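PDB 2I9D: chloramphenicol acetyltransferase from Bacteroides thetaiotaomicron, which probably transfers an acetyl group to a hydroxyl of chloramphenicol, working as a trimer. Local coordinates for residues L57-R62 with F105-F111; Y72-P76 with G142-I147; Y156-G162 with V188-T194. All coordinates share one frame; numbering follows the deposited sequence.

Interaction 1: L57-R62 with F105-F111; sequences LYAVLR and FPYHNDF
Tyr58, Leu61 and Arg62 on helix 52-66 meet Tyr107, Asn109 and Phe111 of the irregular segment 105-111, with CA atoms nearest at Leu61 and Tyr107, 7.0 Å apart. The centre of the contact is the Tyr58 ring: with CG anti to the backbone N (chi1 179°), it projects from the helix between Phe111 and the His108 carbonyl. Phe111 comes at one face of it edge first, an offset edge-to-face pair with planes at 69°, and its CD1 lies 3.5 Å from Tyr58 CD2. Tyr107 is turned nearly parallel to Tyr58 but slid aside, so that the rings barely overlap and meet through their CE1 atoms, 3.7 Å apart. Near the plane of the Tyr58 ring, at its edge, sits the backbone O of His108, 3.2 Å from CE1. Tyr58, Tyr107 and Phe111 form an aromatic cluster where the chain leaves strand 100-105, an outermost strand of the six-stranded sheet, and turns into helix 111-124; Asp110 is the N-cap of that helix and its OD2 bonds Thr113. The Arg62 side chain runs extended past Tyr107, with CG 3.4 Å from Tyr107 OH, and its guanidinium has Asn109 OD1 over one face. Arg62 NH1 gives a hydrogen bond to Tyr58 OH (3.2 Å), the oxygen lying 31° out of the guanidinium plane, while NE pairs with Glu66 in a salt bridge. Back along the helix, Leu61 CD2 rests 3.7 Å from Tyr107 CB, and Leu57 puts CD2 over a face of the Phe105 ring, toward its rim.

Interaction 2: Y72-P76 with G142-I147; sequences YRIDP and GDYGLI
Arg73, on the short strand 72-74, reaches across to the backbone of segment 142-147, where Tyr144 and Leu146 each offer it a carbonyl. Its CB lies alongside Tyr144 CB; CG and CD then pass close to Tyr144 O, the chain bending at chi2 (-74°) to bring the head round to that carbonyl. NE bonds Tyr144 O at 2.8 Å, meeting it nearly end-on to the C=O, with the oxygen 22° out of the guanidinium plane. NH2 goes on to Leu146 O at 3.0 Å, approaching from above that carbonyl's plane, and also brushes Ile147 CG2. The third nitrogen, NH1, turns back to its own strand and bonds Tyr72 O at 2.7 Å, with Phe70 O as a second acceptor. The arginine thus joins the edge strand of the small antiparallel sheet to the start of strand 146-151 in the large mixed sheet. Beyond it, the Tyr144 ring lies against the turn that follows strand 72-74: Ile74 O is at its edge, 3.2 Å from CD2, and Pro76 CD is 3.6 Å from CE2. Pro76 CG also packs on Gly142 CA at 3.6 Å, where the glycine ends helix 133-141 in a Schellman motif and a side chain would be tight against the proline. Asp143 closes an Asx turn through OD1 to Gly145 N, and its OD2 pairs with Arg104. With all three nitrogens of a buried guanidinium bonded to main-chain oxygens, the Arg73 group is held against rotation, and its positive charge is probably stabilised by the several carbonyl dipoles that point at it.

Interaction 3: Y156-G162 with V188-T194; sequences YFTSITG and VMPIAMT
Pro190 has an aromatic ring on each of two sides: its CG stands over the centre of the Tyr156 face, 3.7 Å from the centroid, and also over the Phe157 face, 4.0 Å from that centroid, both CH-pi contacts close to the ring normals. Val188 O lies at the edge of the Tyr156 ring, in its plane, and Arg183 makes a cation-pi contact with the same ring. On the far face of Phe157 is Ile160 CD1, and Ser159 N is at its edge, so this ring is sandwiched between proline and isoleucine. Phe157 holds CG between the backbone N and the carbonyl carbon (chi1 51°), which turns the ring toward strand 186-196, where its CE1 also reaches Ala192 CB at 3.9 Å. The two segments run nearly parallel, 11° apart, yet the contact is mainly side-chain packing: strand 186-196 makes its backbone bonds with strands 29-37 and 174-183, and segment 156-162 lies over its face. Ser159 and Ile160 instead pair with an antiparallel strand of the second subunit, which carries the sheet across the trimer interface. With a serine in place of Tyr156, Pro190 CG would probably lose one of its two ring faces and Arg183 its cation-pi partner. Farther on, Ile160 CB sits 4.0 Å from Ala192 CB. Gly162 N makes a weak bond to Thr194 OG1 at 3.1 Å, and a water hydrogen-bonded to the same oxygen gives a weak bond to Ile160 O. The contact is therefore apolar and aromatic at its Tyr156 end and polar at its Gly162 end, where Ser31 also bonds the buried Thr194 hydroxyl.

How the interactions relate
Interaction 1 joins helix 52-66 to the loop after edge strand 100-105, interaction 2 joins strand 72-74 of the small sheet to the start of strand 146-151, and interaction 3 lays segment 156-162 on strand 186-196. Interactions 1 and 2 cross along the sequence and touch directly: Val60 CG1 packs on Ile147 CD1 at 3.7 Å, although their centres are 18 Å apart. Interaction 3, across the chain's centre from both, meets interaction 1 where Val60 CG2 comes to Ile191 CD1 at 4.2 Å, and stays about 6 Å from interaction 2 between nearest atoms. His197, the predicted proton acceptor, has its side chain about 9 Å from that of Thr194 and about 10 Å from that of Ile74; interaction 1 lies away from it.

Interaction 1: L57-R62 with F105-F111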
loop_
_atom_site.group_PDB
_atom_site.type_symbol
_atom_site.label_atom_id
_atom_site.label_comp_id
_atom_site.label_asym_id
_atom_site.label_seq_id
_atom_site.Cartn_x
_atom_site.Cartn_y
_atom_site.Cartn_z
ATOM N N LEU A 57 3.922 -0.020 -20.923
ATOM C CA LEU A 57 2.832 0.944 -20.962
ATOM C C LEU A 57 1.706 0.394 -21.838
ATOM O O LEU A 57 0.511 0.442 -21.469
ATOM C CB LEU A 57 3.318 2.316 -21.456
ATOM C CG LEU A 57 2.389 3.511 -21.187
ATOM C CD1 LEU A 57 2.391 3.823 -19.685
ATOM C CD2 LEU A 57 2.807 4.783 -21.984
ATOM N N TYR A 58 2.088 -0.149 -22.988
ATOM C CA TYR A 58 1.125 -0.787 -23.869
ATOM C C TYR A 58 0.422 -1.977 -23.203
ATOM O O TYR A 58 -0.815 -2.092 -23.262
ATOM C CB TYR A 58 1.791 -1.244 -25.176
ATOM C CG TYR A 58 0.814 -1.937 -26.085
ATOM C CD1 TYR A 58 -0.190 -1.217 -26.713
ATOM C CD2 TYR A 58 0.851 -3.313 -26.268
ATOM C CE1 TYR A 58 -1.118 -1.831 -27.538
ATOM C CE2 TYR A 58 -0.079 -3.950 -27.106
ATOM C CZ TYR A 58 -1.065 -3.187 -27.729
ATOM O OH TYR A 58 -1.998 -3.770 -28.563
ATOM N N ALA A 59 1.223 -2.856 -22.591
ATOM C CA ALA A 59 0.708 -4.051 -21.907
ATOM C C ALA A 59 -0.376 -3.683 -20.910
ATOM O O ALA A 59 -1.436 -4.317 -20.869
ATOM C CB ALA A 59 1.839 -4.809 -21.217
ATOM N N VAL A 60 -0.109 -2.648 -20.112
ATOM C CA VAL A 60 -1.040 -2.209 -19.086
ATOM C C VAL A 60 -2.300 -1.609 -19.733
ATOM O O VAL A 60 -3.430 -1.913 -19.315
ATOM C CB VAL A 60 -0.354 -1.199 -18.102
ATOM C CG1 VAL A 60 -1.397 -0.378 -17.302
ATOM C CG2 VAL A 60 0.600 -1.915 -17.174
ATOM N N LEU A 61 -2.099 -0.758 -20.744
ATOM C CA LEU A 61 -3.217 -0.053 -21.404
ATOM C C LEU A 61 -4.149 -1.047 -22.127
ATOM O O LEU A 61 -5.394 -0.915 -22.070
ATOM C CB LEU A 61 -2.711 1.024 -22.375
ATOM C CG LEU A 61 -3.749 1.971 -22.996
ATOM C CD1 LEU A 61 -4.524 2.738 -21.927
ATOM C CD2 LEU A 61 -3.089 2.922 -23.941
ATOM N N ARG A 62 -3.532 -2.036 -22.776
ATOM C CA ARG A 62 -4.249 -3.093 -23.470
ATOM C C ARG A 62 -5.076 -3.950 -22.521
ATOM O O ARG A 62 -6.227 -4.242 -22.821
ATOM C CB ARG A 62 -3.294 -3.963 -24.291
ATOM C CG ARG A 62 -4.006 -5.101 -25.073
ATOM C CD ARG A 62 -3.195 -5.575 -26.275
ATOM N NE ARG A 62 -3.716 -6.823 -26.833
ATOM C CZ ARG A 62 -3.171 -7.468 -27.867
ATOM N NH1 ARG A 62 -2.082 -6.975 -28.468
ATOM N NH2 ARG A 62 -3.712 -8.610 -28.298
ATOM N N PHE A 105 -1.617 9.373 -24.250
ATOM C CA PHE A 105 -1.246 8.425 -25.297
ATOM C C PHE A 105 -2.504 7.666 -25.709
ATOM O O PHE A 105 -3.150 7.039 -24.868
ATOM C CB PHE A 105 -0.159 7.425 -24.825
ATOM C CG PHE A 105 1.106 8.082 -24.360
ATOM C CD1 PHE A 105 2.170 8.289 -25.250
ATOM C CD2 PHE A 105 1.230 8.530 -23.031
ATOM C CE1 PHE A 105 3.356 8.921 -24.829
ATOM C CE2 PHE A 105 2.400 9.168 -22.605
ATOM C CZ PHE A 105 3.471 9.353 -23.494
ATOM N N PRO A 106 -2.876 7.744 -26.998
ATOM C CA PRO A 106 -4.071 6.995 -27.429
ATOM C C PRO A 106 -3.798 5.499 -27.506
ATOM O O PRO A 106 -2.708 5.082 -27.907
ATOM C CB PRO A 106 -4.367 7.566 -28.833
ATOM C CG PRO A 106 -2.991 8.012 -29.350
ATOM C CD PRO A 106 -2.272 8.533 -28.090
ATOM N N TYR A 107 -4.775 4.701 -27.109
ATOM C CA TYR A 107 -4.693 3.272 -27.351
ATOM C C TYR A 107 -4.866 2.887 -28.851
ATOM O O TYR A 107 -5.739 3.402 -29.550
ATOM C CB TYR A 107 -5.704 2.534 -26.477
ATOM C CG TYR A 107 -5.696 1.036 -26.660
ATOM C CD1 TYR A 107 -4.559 0.271 -26.362
ATOM C CD2 TYR A 107 -6.832 0.379 -27.116
ATOM C CE1 TYR A 107 -4.565 -1.095 -26.522
ATOM C CE2 TYR A 107 -6.848 -0.994 -27.274
ATOM C CZ TYR A 107 -5.724 -1.720 -26.989
ATOM O OH TYR A 107 -5.768 -3.086 -27.170
ATOM N N HIS A 108 -4.013 1.984 -29.324
ATOM C CA HIS A 108 -4.209 1.324 -30.614
ATOM C C HIS A 108 -4.061 -0.174 -30.376
ATOM O O HIS A 108 -3.142 -0.592 -29.656
ATOM C CB HIS A 108 -3.168 1.791 -31.645
ATOM C CG HIS A 108 -3.208 3.262 -31.926
ATOM N ND1 HIS A 108 -4.273 3.872 -32.558
ATOM C CD2 HIS A 108 -2.311 4.247 -31.666
ATOM C CE1 HIS A 108 -4.037 5.169 -32.665
ATOM N NE2 HIS A 108 -2.852 5.422 -32.135
ATOM N N ASN A 109 -4.943 -0.981 -30.974
ATOM C CA ASN A 109 -4.888 -2.448 -30.796
ATOM C C ASN A 109 -3.652 -3.106 -31.446
ATOM O O ASN A 109 -3.269 -4.234 -31.097
ATOM C CB ASN A 109 -6.202 -3.112 -31.229
ATOM C CG ASN A 109 -6.285 -4.606 -30.847
ATOM O OD1 ASN A 109 -5.398 -5.167 -30.170
ATOM N ND2 ASN A 109 -7.373 -5.260 -31.293
ATOM N N ASP A 110 -3.015 -2.379 -32.354
ATOM C CA ASP A 110 -1.784 -2.834 -32.985
ATOM C C ASP A 110 -0.572 -2.176 -32.309
ATOM O O ASP A 110 -0.417 -0.950 -32.348
ATOM C CB ASP A 110 -1.835 -2.533 -34.497
ATOM C CG ASP A 110 -0.467 -2.604 -35.161
ATOM O OD1 ASP A 110 0.228 -3.634 -35.002
ATOM O OD2 ASP A 110 -0.077 -1.624 -35.835
ATOM N N PHE A 111 0.290 -2.985 -31.700
ATOM C CA PHE A 111 1.442 -2.442 -30.975
ATOM C C PHE A 111 2.311 -1.447 -31.754
ATOM O O PHE A 111 2.677 -0.409 -31.217
ATOM C CB PHE A 111 2.325 -3.545 -30.371
ATOM C CG PHE A 111 3.555 -3.013 -29.694
ATOM C CD1 PHE A 111 3.465 -2.397 -28.454
ATOM C CD2 PHE A 111 4.799 -3.080 -30.320
ATOM C CE1 PHE A 111 4.594 -1.894 -27.825
ATOM C CE2 PHE A 111 5.949 -2.566 -29.702
ATOM C CZ PHE A 111 5.845 -1.983 -28.453
#

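Interaction 2: Y72-P76 with G142-I147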
loop_
_atom_site.group_PDB
_atom_site.type_symbol
_atom_site.label_atom_id
_atom_site.label_comp_id
_atom_site.label_asym_id
_atom_site.label_seq_id
_atom_site.Cartn_x
_atom_site.Cartn_y
_atom_site.Cartn_z
ATOM N N TYR A 72 -15.142 1.086 -16.518
ATOM C CA TYR A 72 -16.239 1.697 -15.789
ATOM C C TYR A 72 -15.728 2.892 -15.005
ATOM O O TYR A 72 -14.662 2.804 -14.360
ATOM C CB TYR A 72 -16.871 0.695 -14.817
ATOM C CG TYR A 72 -17.807 -0.297 -15.484
ATOM C CD1 TYR A 72 -19.186 -0.215 -15.305
ATOM C CD2 TYR A 72 -17.296 -1.318 -16.321
ATOM C CE1 TYR A 72 -20.030 -1.127 -15.931
ATOM C CE2 TYR A 72 -18.126 -2.219 -16.950
ATOM C CZ TYR A 72 -19.494 -2.125 -16.756
ATOM O OH TYR A 72 -20.312 -3.048 -17.382
ATOM N N ARG A 73 -16.489 3.993 -15.067
ATOM C CA ARG A 73 -16.172 5.243 -14.391
ATOM C C ARG A 73 -17.414 5.867 -13.757
ATOM O O ARG A 73 -18.552 5.573 -14.157
ATOM C CB ARG A 73 -15.544 6.251 -15.366
ATOM C CG ARG A 73 -14.303 5.770 -16.078
ATOM C CD ARG A 73 -13.039 5.738 -15.171
ATOM N NE ARG A 73 -11.870 5.253 -15.920
ATOM C CZ ARG A 73 -11.515 3.971 -16.070
ATOM N NH1 ARG A 73 -12.212 2.994 -15.516
ATOM N NH2 ARG A 73 -10.428 3.658 -16.750
ATOM N N ILE A 74 -17.201 6.686 -12.735
ATOM C CA ILE A 74 -18.251 7.528 -12.210
ATOM C C ILE A 74 -17.993 8.846 -12.924
ATOM O O ILE A 74 -16.959 9.504 -12.672
ATOM C CB ILE A 74 -18.170 7.727 -10.673
ATOM C CG1 ILE A 74 -18.243 6.384 -9.922
ATOM C CG2 ILE A 74 -19.267 8.713 -10.205
ATOM C CD1 ILE A 74 -18.285 6.495 -8.380
ATOM N N ASP A 75 -18.892 9.215 -13.838
ATOM C CA ASP A 75 -18.736 10.448 -14.621
ATOM C C ASP A 75 -18.915 11.727 -13.773
ATOM O O ASP A 75 -19.365 11.648 -12.628
ATOM C CB ASP A 75 -19.665 10.420 -15.837
ATOM C CG ASP A 75 -18.913 10.205 -17.159
ATOM O OD1 ASP A 75 -17.653 10.046 -17.171
ATOM O OD2 ASP A 75 -19.607 10.209 -18.216
ATOM N N PRO A 76 -18.518 12.905 -14.315
ATOM C CA PRO A 76 -18.632 14.165 -13.554
ATOM C C PRO A 76 -20.003 14.394 -12.916
ATOM O O PRO A 76 -20.089 14.912 -11.818
ATOM C CB PRO A 76 -18.331 15.245 -14.600
ATOM C CG PRO A 76 -17.523 14.560 -15.641
ATOM C CD PRO A 76 -17.881 13.110 -15.635
ATOM N N GLY A 142 -14.396 16.524 -18.714
ATOM C CA GLY A 142 -15.219 15.398 -18.270
ATOM C C GLY A 142 -14.848 14.089 -18.945
ATOM O O GLY A 142 -15.685 13.223 -19.068
ATOM N N ASP A 143 -13.606 13.937 -19.407
ATOM C CA ASP A 143 -13.189 12.675 -20.020
ATOM C C ASP A 143 -12.442 11.839 -18.981
ATOM O O ASP A 143 -11.271 12.115 -18.665
ATOM C CB ASP A 143 -12.349 12.902 -21.280
ATOM C CG ASP A 143 -12.049 11.606 -22.050
ATOM O OD1 ASP A 143 -12.507 10.516 -21.672
ATOM O OD2 ASP A 143 -11.309 11.663 -23.045
ATOM N N TYR A 144 -13.136 10.832 -18.433
ATOM C CA TYR A 144 -12.523 9.926 -17.455
ATOM C C TYR A 144 -12.161 8.576 -18.101
ATOM O O TYR A 144 -11.790 7.624 -17.410
ATOM C CB TYR A 144 -13.422 9.722 -16.231
ATOM C CG TYR A 144 -13.745 10.967 -15.439
ATOM C CD1 TYR A 144 -13.022 12.151 -15.617
ATOM C CD2 TYR A 144 -14.747 10.945 -14.465
ATOM C CE1 TYR A 144 -13.311 13.293 -14.881
ATOM C CE2 TYR A 144 -15.042 12.090 -13.724
ATOM C CZ TYR A 144 -14.327 13.262 -13.960
ATOM O OH TYR A 144 -14.614 14.385 -13.227
ATOM N N GLY A 145 -12.263 8.509 -19.425
ATOM C CA GLY A 145 -11.966 7.267 -20.145
ATOM C C GLY A 145 -10.479 7.114 -20.334
ATOM O O GLY A 145 -9.957 7.088 -21.476
ATOM N N LEU A 146 -9.799 7.024 -19.199
ATOM C CA LEU A 146 -8.337 7.035 -19.125
ATOM C C LEU A 146 -7.851 6.203 -17.936
ATOM O O LEU A 146 -8.589 5.978 -17.000
ATOM C CB LEU A 146 -7.834 8.475 -18.907
ATOM C CG LEU A 146 -8.094 9.508 -19.999
ATOM C CD1 LEU A 146 -8.239 10.840 -19.319
ATOM C CD2 LEU A 146 -6.963 9.501 -21.033
ATOM N N ILE A 147 -6.599 5.771 -17.990
ATOM C CA ILE A 147 -5.873 5.312 -16.795
ATOM C C ILE A 147 -4.598 6.126 -16.781
ATOM O O ILE A 147 -4.323 6.833 -17.750
ATOM C CB ILE A 147 -5.608 3.774 -16.757
ATOM C CG1 ILE A 147 -4.805 3.301 -17.990
ATOM C CG2 ILE A 147 -6.933 3.038 -16.659
ATOM C CD1 ILE A 147 -4.267 1.833 -17.879
#

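Interaction 3: Y156-G162 with V188-T194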
loop_
_atom_site.group_PDB
_atom_site.type_symbol
_atom_site.label_atom_id
_atom_site.label_comp_id
_atom_site.label_asym_id
_atom_site.label_seq_id
_atom_site.Cartn_x
_atom_site.Cartn_y
_atom_site.Cartn_z
ATOM N N TYR A 156 12.582 -0.417 -7.025
ATOM C CA TYR A 156 11.754 -1.604 -6.805
ATOM C C TYR A 156 10.978 -1.331 -5.516
ATOM O O TYR A 156 11.556 -0.905 -4.497
ATOM C CB TYR A 156 12.583 -2.911 -6.712
ATOM C CG TYR A 156 11.722 -4.148 -6.988
ATOM C CD1 TYR A 156 11.606 -4.660 -8.279
ATOM C CD2 TYR A 156 10.973 -4.754 -5.966
ATOM C CE1 TYR A 156 10.786 -5.774 -8.551
ATOM C CE2 TYR A 156 10.132 -5.855 -6.219
ATOM C CZ TYR A 156 10.057 -6.366 -7.516
ATOM O OH TYR A 156 9.263 -7.453 -7.797
ATOM N N PHE A 157 9.660 -1.500 -5.569
ATOM C CA PHE A 157 8.816 -1.266 -4.379
ATOM C C PHE A 157 7.909 -2.484 -4.203
ATOM O O PHE A 157 7.622 -3.188 -5.180
ATOM C CB PHE A 157 7.984 0.012 -4.539
ATOM C CG PHE A 157 7.198 0.085 -5.850
ATOM C CD1 PHE A 157 5.975 -0.596 -5.990
ATOM C CD2 PHE A 157 7.668 0.856 -6.940
ATOM C CE1 PHE A 157 5.238 -0.534 -7.194
ATOM C CE2 PHE A 157 6.930 0.927 -8.154
ATOM C CZ PHE A 157 5.707 0.230 -8.271
ATOM N N THR A 158 7.455 -2.728 -2.975
ATOM C CA THR A 158 6.503 -3.805 -2.748
ATOM C C THR A 158 5.091 -3.275 -2.537
ATOM O O THR A 158 4.126 -4.056 -2.530
ATOM C CB THR A 158 6.878 -4.680 -1.533
ATOM O OG1 THR A 158 7.249 -3.839 -0.441
ATOM C CG2 THR A 158 8.019 -5.606 -1.870
ATOM N N SER A 159 4.972 -1.954 -2.373
ATOM C CA SER A 159 3.708 -1.308 -2.159
ATOM C C SER A 159 3.766 0.175 -2.553
ATOM O O SER A 159 4.693 0.888 -2.172
ATOM C CB SER A 159 3.347 -1.449 -0.679
ATOM O OG SER A 159 2.188 -0.700 -0.342
ATOM N N ILE A 160 2.782 0.623 -3.334
ATOM C CA ILE A 160 2.449 2.045 -3.451
ATOM C C ILE A 160 0.923 2.143 -3.363
ATOM O O ILE A 160 0.214 1.472 -4.099
ATOM C CB ILE A 160 2.972 2.722 -4.755
ATOM C CG1 ILE A 160 4.499 2.788 -4.759
ATOM C CG2 ILE A 160 2.395 4.160 -4.878
ATOM C CD1 ILE A 160 5.172 3.254 -6.046
ATOM N N THR A 161 0.420 2.952 -2.439
ATOM C CA THR A 161 -1.009 3.225 -2.392
ATOM C C THR A 161 -1.316 4.543 -3.106
ATOM O O THR A 161 -0.484 5.465 -3.131
ATOM C CB THR A 161 -1.483 3.384 -0.970
ATOM O OG1 THR A 161 -0.896 4.592 -0.465
ATOM C CG2 THR A 161 -1.090 2.176 -0.140
ATOM N N GLY A 162 -2.502 4.653 -3.679
ATOM C CA GLY A 162 -2.888 5.882 -4.318
ATOM C C GLY A 162 -3.443 6.921 -3.359
ATOM O O GLY A 162 -3.930 6.604 -2.240
ATOM N N VAL A 188 11.565 -9.512 -13.410
ATOM C CA VAL A 188 10.247 -9.154 -12.864
ATOM C C VAL A 188 10.220 -7.645 -12.519
ATOM O O VAL A 188 11.263 -7.039 -12.202
ATOM C CB VAL A 188 9.914 -9.975 -11.575
ATOM C CG1 VAL A 188 9.849 -11.476 -11.858
ATOM C CG2 VAL A 188 10.956 -9.700 -10.467
HETATM N N MSE A 189 9.038 -7.042 -12.565
HETATM C CA MSE A 189 8.891 -5.639 -12.188
HETATM C C MSE A 189 7.631 -5.525 -11.363
HETATM O O MSE A 189 6.752 -6.365 -11.549
HETATM C CB MSE A 189 8.799 -4.760 -13.426
HETATM C CG MSE A 189 7.657 -5.097 -14.348
HETATM SE SE MSE A 189 7.666 -3.927 -15.938
HETATM C CE MSE A 189 7.072 -2.268 -15.036
ATOM N N PRO A 190 7.550 -4.532 -10.428
ATOM C CA PRO A 190 6.304 -4.338 -9.671
ATOM C C PRO A 190 5.324 -3.347 -10.329
ATOM O O PRO A 190 5.732 -2.384 -10.985
ATOM C CB PRO A 190 6.796 -3.835 -8.300
ATOM C CG PRO A 190 8.132 -3.147 -8.599
ATOM C CD PRO A 190 8.590 -3.579 -9.981
ATOM N N ILE A 191 4.035 -3.626 -10.188
ATOM C CA ILE A 191 2.992 -2.735 -10.667
ATOM C C ILE A 191 1.931 -2.616 -9.588
ATOM O O ILE A 191 1.369 -3.611 -9.145
ATOM C CB ILE A 191 2.405 -3.173 -12.038
ATOM C CG1 ILE A 191 3.530 -3.304 -13.105
ATOM C CG2 ILE A 191 1.275 -2.206 -12.492
ATOM C CD1 ILE A 191 3.098 -3.841 -14.441
ATOM N N ALA A 192 1.718 -1.379 -9.145
ATOM C CA ALA A 192 0.743 -1.014 -8.146
ATOM C C ALA A 192 -0.443 -0.363 -8.867
ATOM O O ALA A 192 -0.285 0.211 -9.964
ATOM C CB ALA A 192 1.364 -0.044 -7.156
HETATM N N MSE A 193 -1.627 -0.462 -8.267
HETATM C CA MSE A 193 -2.781 0.225 -8.794
HETATM C C MSE A 193 -3.849 0.500 -7.742
HETATM O O MSE A 193 -3.967 -0.211 -6.758
HETATM C CB MSE A 193 -3.365 -0.522 -10.004
HETATM C CG MSE A 193 -3.955 -1.882 -9.692
HETATM SE SE MSE A 193 -4.511 -2.913 -11.312
HETATM C CE MSE A 193 -5.318 -1.440 -12.392
ATOM N N THR A 194 -4.616 1.561 -7.986
ATOM C CA THR A 194 -5.714 1.977 -7.137
ATOM C C THR A 194 -7.004 2.027 -7.961
ATOM O O THR A 194 -7.092 2.725 -8.961
ATOM C CB THR A 194 -5.384 3.314 -6.463
ATOM O OG1 THR A 194 -4.272 3.094 -5.614
ATOM C CG2 THR A 194 -6.549 3.863 -5.609
HETATM O O HOH W 1 -1.394 2.962 -6.735
#